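Local coordinates for uncharacterized protein (Rhodospirillum rubrum ATCC 11170, PDB 3K8R) that is of unknown function but belongs to the DUF2442 family and forms a two-chain assembly whose beta sheet runs on from one subunit into the other, at residues 60-64 and 65-69; 50-53 and 54-57. One frame throughout, in Å; residues are numbered along the deposited sequence.

Interaction 1 (60-64 and 65-69); sequences EGASD and DQLCA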
# COMPACT_ATOMS: atom_id res chain seq x y z
N GLU A 60 -1.76 -15.67 -11.52
CA GLU A 60 -1.42 -16.80 -10.64
C GLU A 60 -0.27 -17.66 -11.13
O GLU A 60 0.48 -18.18 -10.32
CB GLU A 60 -2.61 -17.74 -10.41
CG GLU A 60 -3.86 -17.14 -9.78
CD GLU A 60 -4.82 -16.54 -10.78
OE1 GLU A 60 -4.38 -16.06 -11.86
OE2 GLU A 60 -6.03 -16.54 -10.49
N GLY A 61 -0.16 -17.83 -12.45
CA GLY A 61 0.87 -18.69 -13.03
C GLY A 61 1.97 -18.00 -13.81
O GLY A 61 2.79 -18.67 -14.42
N ALA A 62 2.01 -16.68 -13.78
CA ALA A 62 3.04 -15.94 -14.52
C ALA A 62 4.43 -16.15 -13.94
O ALA A 62 4.57 -16.36 -12.74
CB ALA A 62 2.71 -14.48 -14.54
N SER A 63 5.45 -16.08 -14.79
CA SER A 63 6.83 -16.24 -14.34
C SER A 63 7.39 -14.90 -13.92
O SER A 63 6.86 -13.86 -14.26
CB SER A 63 7.68 -16.81 -15.47
OG SER A 63 7.75 -15.89 -16.55
N ASP A 64 8.49 -14.92 -13.17
CA ASP A 64 9.16 -13.68 -12.78
C ASP A 64 9.35 -12.83 -14.03
O ASP A 64 8.91 -11.69 -14.05
CB ASP A 64 10.50 -13.95 -12.09
CG ASP A 64 10.33 -14.48 -10.68
OD1 ASP A 64 9.18 -14.70 -10.26
OD2 ASP A 64 11.35 -14.66 -9.98
N ASP A 65 9.97 -13.40 -15.06
CA ASP A 65 10.17 -12.69 -16.33
C ASP A 65 8.90 -12.00 -16.79
O ASP A 65 8.90 -10.81 -17.07
CB ASP A 65 10.66 -13.64 -17.43
CG ASP A 65 12.16 -13.89 -17.40
OD1 ASP A 65 12.85 -13.40 -16.48
OD2 ASP A 65 12.65 -14.57 -18.32
N GLN A 66 7.80 -12.75 -16.86
CA GLN A 66 6.54 -12.17 -17.30
C GLN A 66 6.02 -11.07 -16.39
O GLN A 66 5.39 -10.14 -16.86
CB GLN A 66 5.48 -13.26 -17.44
CG GLN A 66 5.82 -14.21 -18.55
CD GLN A 66 4.78 -15.27 -18.75
OE1 GLN A 66 4.20 -15.79 -17.80
NE2 GLN A 66 4.55 -15.63 -20.01
N LEU A 67 6.28 -11.18 -15.09
CA LEU A 67 5.79 -10.19 -14.13
C LEU A 67 6.45 -8.82 -14.30
O LEU A 67 5.82 -7.80 -14.07
CB LEU A 67 5.91 -10.71 -12.70
CG LEU A 67 4.90 -11.82 -12.35
CD1 LEU A 67 5.26 -12.47 -11.04
CD2 LEU A 67 3.48 -11.26 -12.31
N CYS A 68 7.71 -8.81 -14.73
CA CYS A 68 8.44 -7.57 -14.97
C CYS A 68 7.87 -6.67 -16.04
O CYS A 68 8.21 -5.50 -16.09
CB CYS A 68 9.86 -7.89 -15.39
SG CYS A 68 10.69 -8.82 -14.14
N ALA A 69 7.00 -7.20 -16.89
CA ALA A 69 6.41 -6.41 -17.96
C ALA A 69 5.39 -5.37 -17.48
O ALA A 69 4.82 -4.66 -18.30
CB ALA A 69 5.77 -7.33 -19.01
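S63 and Q66 grip each other twice at the start of the short helix 64-67. S63 is the N-cap. Its OG accepts from Q66 N at 3.2 Å, and the bond is nearly straight at 166°. In return S63 N donates to Q66 OE1 at 3.3 Å, from a position tilted 22° off the amide's carbonyl plane. The two bonds make a capping box. Torsions on both residues serve it. S63 OG stands between its own backbone N and carbonyl carbon (chi1 64°), which turns it to the first turn of the helix. The Q66 chain runs extended beyond CG and carries OE1 back alongside the cap. With an alanine here instead of S63 the OG acceptor is gone, and Q66 N would probably lose its capping partner, with the first turn less firmly held.

Backbone bonds wind the turn itself. L67 N donates to S63 O at 2.9 Å, and C68 N donates to D64 O at 3.2 Å. A weak bond from L67 N also reaches D64 O.

Apolar contact is slight. The CB of A62 meets CD2 of L67 at 4.0 Å. Both A62 and L67 are buried.

The acidic side chains find their partners outside the turn. D64 forms a salt bridge with R54, and D65 forms one with R34. Each arginine probably offsets the charge of its own aspartate.

The turn ends the loop that runs from strand 48-51 into helix 64-67, ahead of strand 71-73. L67 packs on P53 and on Y32 of strand 27-33, and its carbonyl accepts from W81 of strand 78-81.

Interaction 2 (50-53 and 54-57); sequences AFPP and RLAQ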
# COMPACT_ATOMS: atom_id res chain seq x y z
N ALA A 50 3.01 -2.21 -1.99
CA ALA A 50 3.57 -3.45 -2.52
C ALA A 50 2.54 -4.55 -2.38
O ALA A 50 1.94 -4.68 -1.31
CB ALA A 50 4.85 -3.83 -1.78
N PHE A 51 2.33 -5.32 -3.44
CA PHE A 51 1.41 -6.47 -3.40
C PHE A 51 2.04 -7.65 -4.10
O PHE A 51 2.78 -7.47 -5.08
CB PHE A 51 0.08 -6.14 -4.07
CG PHE A 51 0.19 -5.90 -5.55
CD1 PHE A 51 0.57 -4.67 -6.05
CD2 PHE A 51 -0.13 -6.91 -6.45
CE1 PHE A 51 0.66 -4.44 -7.44
CE2 PHE A 51 -0.05 -6.70 -7.84
CZ PHE A 51 0.35 -5.46 -8.33
N PRO A 52 1.81 -8.87 -3.58
CA PRO A 52 2.31 -10.06 -4.26
C PRO A 52 1.38 -10.34 -5.43
O PRO A 52 0.24 -10.73 -5.21
CB PRO A 52 2.20 -11.15 -3.21
CG PRO A 52 1.18 -10.66 -2.27
CD PRO A 52 1.32 -9.18 -2.23
N PRO A 53 1.87 -10.16 -6.67
CA PRO A 53 1.04 -10.28 -7.87
C PRO A 53 0.41 -11.65 -8.14
O PRO A 53 -0.63 -11.71 -8.80
CB PRO A 53 2.01 -9.91 -8.99
CG PRO A 53 3.33 -10.35 -8.48
CD PRO A 53 3.31 -10.13 -7.00
N ARG A 54 1.00 -12.74 -7.64
CA ARG A 54 0.41 -14.08 -7.86
C ARG A 54 -0.88 -14.31 -7.09
O ARG A 54 -1.51 -15.35 -7.27
CB ARG A 54 1.41 -15.20 -7.62
CG ARG A 54 2.53 -15.19 -8.64
CD ARG A 54 3.47 -16.36 -8.54
NE ARG A 54 4.47 -16.31 -9.60
CZ ARG A 54 5.68 -15.75 -9.51
NH1 ARG A 54 6.08 -15.20 -8.38
NH2 ARG A 54 6.49 -15.75 -10.56
N LEU A 55 -1.27 -13.36 -6.24
CA LEU A 55 -2.56 -13.41 -5.55
C LEU A 55 -3.63 -12.72 -6.40
O LEU A 55 -4.82 -12.78 -6.08
CB LEU A 55 -2.50 -12.72 -4.18
CG LEU A 55 -1.65 -13.34 -3.07
CD1 LEU A 55 -1.82 -12.54 -1.78
CD2 LEU A 55 -2.00 -14.80 -2.83
N ALA A 56 -3.21 -12.06 -7.49
CA ALA A 56 -4.11 -11.29 -8.37
C ALA A 56 -4.63 -12.14 -9.50
O ALA A 56 -3.91 -12.97 -10.07
CB ALA A 56 -3.40 -10.08 -8.94
N GLN A 57 -5.89 -11.89 -9.85
CA GLN A 57 -6.55 -12.62 -10.91
C GLN A 57 -5.91 -12.36 -12.27
O GLN A 57 -5.86 -11.21 -12.76
CB GLN A 57 -8.03 -12.24 -10.98
CG GLN A 57 -8.76 -12.99 -12.08
CD GLN A 57 -10.22 -12.68 -12.11
OE1 GLN A 57 -10.67 -11.63 -11.67
NE2 GLN A 57 -10.99 -13.61 -12.65
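The P52 ring and the L55 side chain cross at a slant, with CG of the proline 3.6 Å from CD1 of the leucine. L55 CG lies anti to its carbonyl carbon (chi1 -67°), and this brings CD1 against the ring's CG. The bond from CA to CB of P53 leads away from 54-57, although CB itself still touches that segment. The P53 side chain packs on V39 of strand 38-43 and on L67 of helix 64-67. The first side-chain bond of R54 also points away, and the chain runs extended from CG to NE. Its guanidinium group goes to D64, and its NH1 is hydrogen-bonded to the hydroxyl of Y32. A56 faces back instead, its CB directed toward 50-53.

The backbone here is a short 3-10 turn that follows strand 48-51. L55 N donates to P52 O at 3.2 Å, with an angle of 163° at the hydrogen. A56 N donates to P53 O at 2.9 Å.

Just before the turn, A50 pairs with an antiparallel strand of the second subunit. P52 packs on G46 and L55 on N45 of that subunit.

From the N terminus, strand 48-51 comes first and runs into interaction 2. That turn closes at 54-57, before interaction 1 opens at 60-64. The two are in series along the chain; they neither nest nor cross. Each closes a tight local turn, at opposite ends of the loop between strand 48-51 and helix 64-67. Their centres lie about 11 Å apart, and R54 spans the gap. R54 NH2 lies 2.9 Å from D64 OD1, a salt bridge, and 3.0 Å from A62 O, a probable hydrogen bond. The end of the first three-stranded sheet is thereby tied to the helix that leads into the second.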